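Side-chain contacts in glycosyl hydrolase (Streptomyces cattleya, PDB 7LR8), which probably hydrolyses the Manbeta1-4GlcNAc disaccharide of the N-glycan core as a family GH5 glycosidase, releasing mannose during N-glycan breakdown: residues Glu318-Tyr321 with Ser322-Leu325; Arg330-Pro334 with Ala335-Val339. The protein carries 1 engineered substitution. All coordinates share one frame; numbering follows the deposited sequence. Where two conformers were deposited one is given.

Interaction 1: residues Glu318-Tyr321 with Ser322-Leu325; sequences ELEY and SLGL. With BMA (beta-D-mannopyranose), chain D.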
ATOM      1  N   GLU B 318       3.595  19.484   7.957  0.53 25.89           N
ATOM      2  CA  GLU B 318       2.853  20.740   7.955  0.53 27.29           C
ATOM      3  C   GLU B 318       3.032  21.519   6.658  0.53 23.04           C
ATOM      4  O   GLU B 318       2.061  22.040   6.095  0.53 23.81           O
ATOM      5  CB  GLU B 318       3.301  21.581   9.153  0.53 25.35           C
ATOM      6  CG  GLU B 318       2.938  23.037   9.051  0.53 27.37           C
ATOM      7  CD  GLU B 318       1.467  23.242   8.813  0.53 28.82           C
ATOM      8  OE1 GLU B 318       0.670  22.418   9.306  0.53 30.91           O
ATOM      9  OE2 GLU B 318       1.114  24.237   8.141  0.53 35.43           O
ATOM     10  N   LEU B 319       4.261  21.576   6.148  1.00 21.73           N
ATOM     11  CA  LEU B 319       4.561  22.380   4.965  1.00 24.31           C
ATOM     12  C   LEU B 319       3.722  21.990   3.746  1.00 27.15           C
ATOM     13  O   LEU B 319       3.412  22.848   2.916  1.00 27.81           O
ATOM     14  CB  LEU B 319       6.054  22.291   4.631  1.00 26.21           C
ATOM     15  CG  LEU B 319       6.683  20.995   4.100  1.00 33.86           C
ATOM     16  CD1 LEU B 319       6.587  20.891   2.574  1.00 24.87           C
ATOM     17  CD2 LEU B 319       8.137  20.917   4.540  1.00 41.35           C
ATOM     18  N   GLU B 320       3.335  20.711   3.620  1.00 19.56           N
ATOM     19  CA  GLU B 320       2.706  20.264   2.378  1.00 18.47           C
ATOM     20  C   GLU B 320       1.348  20.916   2.143  1.00 20.09           C
ATOM     21  O   GLU B 320       0.938  21.095   0.988  1.00 20.34           O
ATOM     22  CB  GLU B 320       2.524  18.741   2.394  1.00 20.34           C
ATOM     23  CG  GLU B 320       3.812  17.938   2.517  1.00 19.05           C
ATOM     24  CD  GLU B 320       4.585  17.835   1.215  1.00 20.62           C
ATOM     25  OE1 GLU B 320       4.090  18.310   0.175  1.00 24.28           O
ATOM     26  OE2 GLU B 320       5.703  17.276   1.236  1.00 24.61           O
ATOM     27  N   TYR B 321       0.628  21.251   3.214  1.00 22.76           N
ATOM     28  CA  TYR B 321      -0.768  21.637   3.053  1.00 23.34           C
ATOM     29  C   TYR B 321      -0.922  22.949   2.292  1.00 23.49           C
ATOM     30  O   TYR B 321      -1.887  23.111   1.542  1.00 25.31           O
ATOM     31  CB  TYR B 321      -1.452  21.757   4.416  1.00 22.02           C
ATOM     32  CG  TYR B 321      -1.637  20.435   5.132  1.00 22.59           C
ATOM     33  CD1 TYR B 321      -2.644  19.545   4.754  1.00 20.79           C
ATOM     34  CD2 TYR B 321      -0.816  20.091   6.190  1.00 23.64           C
ATOM     35  CE1 TYR B 321      -2.820  18.357   5.415  1.00 21.14           C
ATOM     36  CE2 TYR B 321      -0.970  18.895   6.841  1.00 24.29           C
ATOM     37  CZ  TYR B 321      -1.976  18.040   6.461  1.00 22.67           C
ATOM     38  OH  TYR B 321      -2.134  16.850   7.126  1.00 21.97           O
ATOM     39  N   SER B 322      -0.002  23.893   2.465  0.62 20.91           N
ATOM     40  CA  SER B 322      -0.173  25.220   1.886  0.62 21.54           C
ATOM     41  C   SER B 322       0.801  25.497   0.743  0.62 22.09           C
ATOM     42  O   SER B 322       1.198  26.646   0.527  0.62 25.95           O
ATOM     43  CB  SER B 322      -0.052  26.285   2.974  0.62 28.61           C
ATOM     44  OG  SER B 322      -1.078  26.118   3.940  0.62 29.65           O
ATOM     45  N   LEU B 323       1.185  24.459  -0.006  1.00 20.87           N
ATOM     46  CA  LEU B 323       2.033  24.624  -1.183  1.00 21.36           C
ATOM     47  C   LEU B 323       1.263  25.083  -2.422  1.00 21.67           C
ATOM     48  O   LEU B 323       1.883  25.336  -3.456  1.00 22.43           O
ATOM     49  CB  LEU B 323       2.779  23.316  -1.489  1.00 21.88           C
ATOM     50  CG  LEU B 323       3.934  23.091  -0.505  1.00 26.13           C
ATOM     51  CD1 LEU B 323       4.683  21.799  -0.762  1.00 23.66           C
ATOM     52  CD2 LEU B 323       4.895  24.279  -0.552  1.00 26.53           C
ATOM     53  N   GLY B 324      -0.059  25.200  -2.355  1.00 20.50           N
ATOM     54  CA  GLY B 324      -0.818  25.534  -3.549  1.00 20.07           C
ATOM     55  C   GLY B 324      -0.673  26.992  -3.953  1.00 20.18           C
ATOM     56  O   GLY B 324      -0.384  27.871  -3.139  1.00 23.19           O
ATOM     57  N   LEU B 325      -0.845  27.237  -5.256  1.00 20.49           N
ATOM     58  CA  LEU B 325      -1.090  28.583  -5.752  1.00 22.31           C
ATOM     59  C   LEU B 325      -2.549  28.970  -5.591  1.00 22.36           C
ATOM     60  O   LEU B 325      -2.877  30.163  -5.631  1.00 23.07           O
ATOM     61  CB  LEU B 325      -0.692  28.674  -7.228  1.00 22.28           C
ATOM     62  CG  LEU B 325       0.778  28.412  -7.551  1.00 22.54           C
ATOM     63  CD1 LEU B 325       1.019  28.500  -9.057  1.00 23.29           C
ATOM     64  CD2 LEU B 325       1.688  29.378  -6.792  1.00 27.01           C
TER
HETATM   65  C1  BMA D   2       8.797  16.739  -3.577  1.00 29.52           C
HETATM   66  C2  BMA D   2       7.492  16.344  -4.339  1.00 34.24           C
HETATM   67  C3  BMA D   2       6.451  15.907  -3.329  1.00 23.19           C
HETATM   68  C4  BMA D   2       6.377  16.944  -2.126  1.00 19.39           C
HETATM   69  C5  BMA D   2       7.217  18.218  -2.424  1.00 24.61           C
HETATM   70  C6  BMA D   2       7.264  19.193  -1.269  1.00 17.73           C
HETATM   71  O2  BMA D   2       7.718  15.289  -5.261  1.00 26.54           O
HETATM   72  O3  BMA D   2       6.695  14.545  -2.896  1.00 29.37           O
HETATM   73  O4  BMA D   2       5.035  17.299  -1.939  1.00 21.43           O
HETATM   74  O5  BMA D   2       8.585  17.848  -2.673  1.00 27.47           O
HETATM   75  O6  BMA D   2       7.882  18.509  -0.152  1.00 27.13           O
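Leu-319 and Leu-323, four residues apart round a turn of helical shape, meet at their methyl ends, CD1 of Leu-319 lying 3.9 Å from CD1 of Leu-323 while the two side chains run obliquely past each other. The CG of Leu-319 is wedged between its own backbone N and carbonyl carbon (chi1 69°), a torsion that brings CD1 of Leu-319 up to Leu-323 CD1 and mannose O6. CG of Leu-323 settles against the backbone of this turn, 3.5 Å from Leu-319 O. Its CD1 reaches further and is shared between the two components of the site: it lies 3.7 Å from OE1 of Glu-320 and equally 3.7 Å from C6 of the mannose. The turn belongs to the loop that follows strand 298-304, the eighth strand of the (beta/alpha)8 barrel of GH5 enzymes, and it supplies one wall of the glycan pocket. Glu-320 is the polar element of that wall. Its chain bends at CB-CG (chi2 -78°), and the carboxylate grips two hydroxyls with separate oxygens: mannose O4 donates a short bond of 2.5 Å to OE1 of Glu-320, and mannose O6 one of 2.9 Å to OE2. Two such bonds would hold the carboxylate against rotation, and the pair is consistent with recognition of O4 and O6 together; Ser-101 N, Asn-152 ND2 and Glu-268 OE2 hold the same sugar. Tyr-321 takes a different course, its ring meeting Phe-316 with planes inclined at about 60° and its OH hydrogen-bonded to Leu-313 O.

Interaction 2: residues Arg330-Pro334 with Ala335-Val339; sequences RRVKP and AGRAV. With SO4 (sulfate ion), chain J.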
ATOM      1  N   ARG B 330     -10.400  26.866  -4.504  1.00 31.50           N
ATOM      2  CA  ARG B 330      -9.984  27.348  -5.824  1.00 31.43           C
ATOM      3  C   ARG B 330      -9.888  28.870  -5.895  1.00 28.80           C
ATOM      4  O   ARG B 330     -10.168  29.471  -6.934  1.00 32.52           O
ATOM      5  CB  ARG B 330     -10.904  26.821  -6.930  1.00 27.30           C
ATOM      6  CG  ARG B 330     -11.000  25.293  -6.943  1.00 27.87           C
ATOM      7  CD  ARG B 330     -11.910  24.810  -8.051  1.00 26.91           C
ATOM      8  NE  ARG B 330     -12.084  23.364  -8.037  1.00 28.38           N
ATOM      9  CZ  ARG B 330     -13.176  22.739  -7.610  1.00 33.11           C
ATOM     10  NH1 ARG B 330     -14.211  23.433  -7.152  1.00 34.99           N
ATOM     11  NH2 ARG B 330     -13.241  21.415  -7.655  1.00 30.83           N
ATOM     12  N   ARG B 331      -9.477  29.512  -4.809  1.00 31.54           N
ATOM     13  CA  ARG B 331      -9.243  30.947  -4.824  1.00 32.84           C
ATOM     14  C   ARG B 331      -7.751  31.219  -4.972  1.00 27.44           C
ATOM     15  O   ARG B 331      -6.918  30.484  -4.434  1.00 26.34           O
ATOM     16  CB  ARG B 331      -9.797  31.609  -3.562  1.00 35.63           C
ATOM     17  CG  ARG B 331     -11.258  31.282  -3.321  1.00 45.55           C
ATOM     18  CD  ARG B 331     -11.961  32.360  -2.518  1.00 54.31           C
ATOM     19  NE  ARG B 331     -12.832  33.174  -3.362  1.00 69.37           N
ATOM     20  CZ  ARG B 331     -12.551  34.412  -3.756  1.00 77.63           C
ATOM     21  NH1 ARG B 331     -11.419  34.990  -3.376  1.00 80.68           N
ATOM     22  NH2 ARG B 331     -13.401  35.077  -4.527  1.00 80.93           N
ATOM     23  N   VAL B 332      -7.420  32.263  -5.729  1.00 28.63           N
ATOM     24  CA  VAL B 332      -6.024  32.579  -6.005  1.00 27.90           C
ATOM     25  C   VAL B 332      -5.367  33.122  -4.744  1.00 30.88           C
ATOM     26  O   VAL B 332      -5.854  34.086  -4.132  1.00 33.27           O
ATOM     27  CB  VAL B 332      -5.914  33.577  -7.166  1.00 34.70           C
ATOM     28  CG1 VAL B 332      -4.446  33.851  -7.496  1.00 27.24           C
ATOM     29  CG2 VAL B 332      -6.649  33.035  -8.385  1.00 33.04           C
ATOM     30  N   LYS B 333      -4.256  32.521  -4.366  1.00 24.30           N
ATOM     31  CA  LYS B 333      -3.436  32.902  -3.230  1.00 25.27           C
ATOM     32  C   LYS B 333      -2.412  33.938  -3.668  1.00 26.02           C
ATOM     33  O   LYS B 333      -2.150  34.095  -4.868  1.00 28.26           O
ATOM     34  CB  LYS B 333      -2.730  31.665  -2.660  1.00 25.83           C
ATOM     35  CG  LYS B 333      -3.669  30.614  -2.106  1.00 26.11           C
ATOM     36  CD  LYS B 333      -2.938  29.303  -1.784  1.00 23.95           C
ATOM     37  CE  LYS B 333      -1.939  29.473  -0.655  1.00 24.12           C
ATOM     38  NZ  LYS B 333      -1.092  28.262  -0.433  1.00 23.65           N
ATOM     39  N   PRO B 334      -1.806  34.665  -2.722  1.00 25.83           N
ATOM     40  CA  PRO B 334      -0.787  35.657  -3.108  1.00 30.08           C
ATOM     41  C   PRO B 334       0.297  35.108  -4.024  1.00 26.66           C
ATOM     42  O   PRO B 334       0.662  35.781  -4.994  1.00 27.65           O
ATOM     43  CB  PRO B 334      -0.231  36.113  -1.751  1.00 27.50           C
ATOM     44  CG  PRO B 334      -1.410  36.011  -0.839  1.00 29.24           C
ATOM     45  CD  PRO B 334      -2.104  34.731  -1.277  1.00 26.85           C
ATOM     46  N   ALA B 335       0.804  33.898  -3.779  1.00 24.54           N
ATOM     47  CA  ALA B 335       1.832  33.380  -4.675  1.00 25.80           C
ATOM     48  C   ALA B 335       1.258  33.013  -6.033  1.00 23.75           C
ATOM     49  O   ALA B 335       1.977  33.063  -7.037  1.00 24.97           O
ATOM     50  CB  ALA B 335       2.535  32.168  -4.061  1.00 27.03           C
ATOM     51  N   GLY B 336      -0.008  32.591  -6.082  1.00 22.40           N
ATOM     52  CA  GLY B 336      -0.643  32.355  -7.369  1.00 22.30           C
ATOM     53  C   GLY B 336      -0.750  33.622  -8.198  1.00 24.68           C
ATOM     54  O   GLY B 336      -0.535  33.601  -9.413  1.00 24.30           O
ATOM     55  N   ARG B 337      -1.081  34.744  -7.555  1.00 25.87           N
ATOM     56  CA  ARG B 337      -1.079  36.013  -8.275  1.00 26.06           C
ATOM     57  C   ARG B 337       0.322  36.363  -8.759  1.00 26.21           C
ATOM     58  O   ARG B 337       0.493  36.870  -9.875  1.00 27.65           O
ATOM     59  CB  ARG B 337      -1.641  37.129  -7.387  1.00 26.53           C
ATOM     60  CG  ARG B 337      -3.046  37.584  -7.758  1.00 50.89           C
ATOM     61  CD  ARG B 337      -3.527  38.709  -6.841  1.00 57.46           C
ATOM     62  NE  ARG B 337      -3.451  38.318  -5.437  1.00 65.03           N
ATOM     63  CZ  ARG B 337      -4.391  37.617  -4.808  1.00 66.92           C
ATOM     64  NH1 ARG B 337      -5.484  37.237  -5.459  1.00 70.83           N
ATOM     65  NH2 ARG B 337      -4.237  37.295  -3.530  1.00 60.31           N
ATOM     66  N   ALA B 338       1.339  36.089  -7.937  1.00 24.38           N
ATOM     67  CA  ALA B 338       2.707  36.448  -8.296  1.00 24.05           C
ATOM     68  C   ALA B 338       3.206  35.618  -9.471  1.00 25.01           C
ATOM     69  O   ALA B 338       3.833  36.149 -10.398  1.00 25.51           O
ATOM     70  CB  ALA B 338       3.637  36.276  -7.094  1.00 27.28           C
ATOM     71  N   VAL B 339       2.962  34.305  -9.441  1.00 23.93           N
ATOM     72  CA  VAL B 339       3.397  33.472 -10.557  1.00 21.53           C
ATOM     73  C   VAL B 339       2.671  33.883 -11.834  1.00 23.37           C
ATOM     74  O   VAL B 339       3.286  34.000 -12.902  1.00 25.34           O
ATOM     75  CB  VAL B 339       3.186  31.976 -10.241  1.00 22.39           C
ATOM     76  CG1 VAL B 339       3.551  31.138 -11.461  1.00 25.14           C
ATOM     77  CG2 VAL B 339       4.022  31.567  -9.032  1.00 21.09           C
TER
HETATM   78  S   SO4 J 605     -16.072  20.213  -6.108  1.00 91.42           S
HETATM   79  O1  SO4 J 605     -16.983  19.080  -5.964  1.00 92.29           O
HETATM   80  O2  SO4 J 605     -16.112  20.689  -7.487  1.00 92.00           O
HETATM   81  O3  SO4 J 605     -16.482  21.289  -5.208  1.00 91.02           O
HETATM   82  O4  SO4 J 605     -14.714  19.791  -5.769  1.00 91.40           O
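At the N-terminus of helix 334-349, Lys-333 is the N-cap residue, and its O accepts a hydrogen bond from Arg-337 N at 3.0 Å. Pro-334 follows in the first turn, its O bonded to Ala-338 N, also at 3.0 Å. Val-332, just before the cap, lays CG1 against this turn, 3.5 Å from Arg-337 N and 4.0 Å from Arg-337 CG. The Arg-337 chain then bends at CG-CD (chi3 -55°) and doubles back along the incoming backbone: one guanidinium face looks on Lys-333 O, offset toward the rim, and NH2 comes 4.0 Å from CD of Pro-334. At the other end of the segment, Arg-330 stretches out from CG to NE and meets a sulfate edge-on, the sulfur in the guanidinium plane. Arg-330 NH2 donates to sulfate O4 at 2.9 Å and to sulfate O2 at 3.0 Å. A weak bond joins NH1 to O2. NE forms a salt bridge with Asp-41 of helix 35-46. An alanine in place of Arg-330 is likely to leave Asp-41 without this salt-bridge partner and the sulfate without its guanidinium clamp. Further along helix 334-349, Ala-338 and Val-339 pack on helix 281-293, touching Ala-282, Thr-286, Ala-285 and Ile-289.

Overall arrangement
Both contacts lie on the single connection from strand 298-304 to helix 334-349, in series, with centres about 13 Å apart. Interaction 1 is the more buried and faces the sugar, joining leucine methyls to one carboxylate that binds hydroxyls. Interaction 2 is partly buried, away from the glycan pocket, and combines the first main-chain bonds of a helix with arginines near the surface, one of them holding a sulfate, probably from the crystallisation liquor. The two are tied directly: Lys-333 NZ lies 2.8 Å from Gly-324 O, a probable hydrogen bond, and also pairs with Asp-308, while Leu-325 CB packs on Gly-336 CA, bringing the end of segment 322-325 against the first turn of the helix.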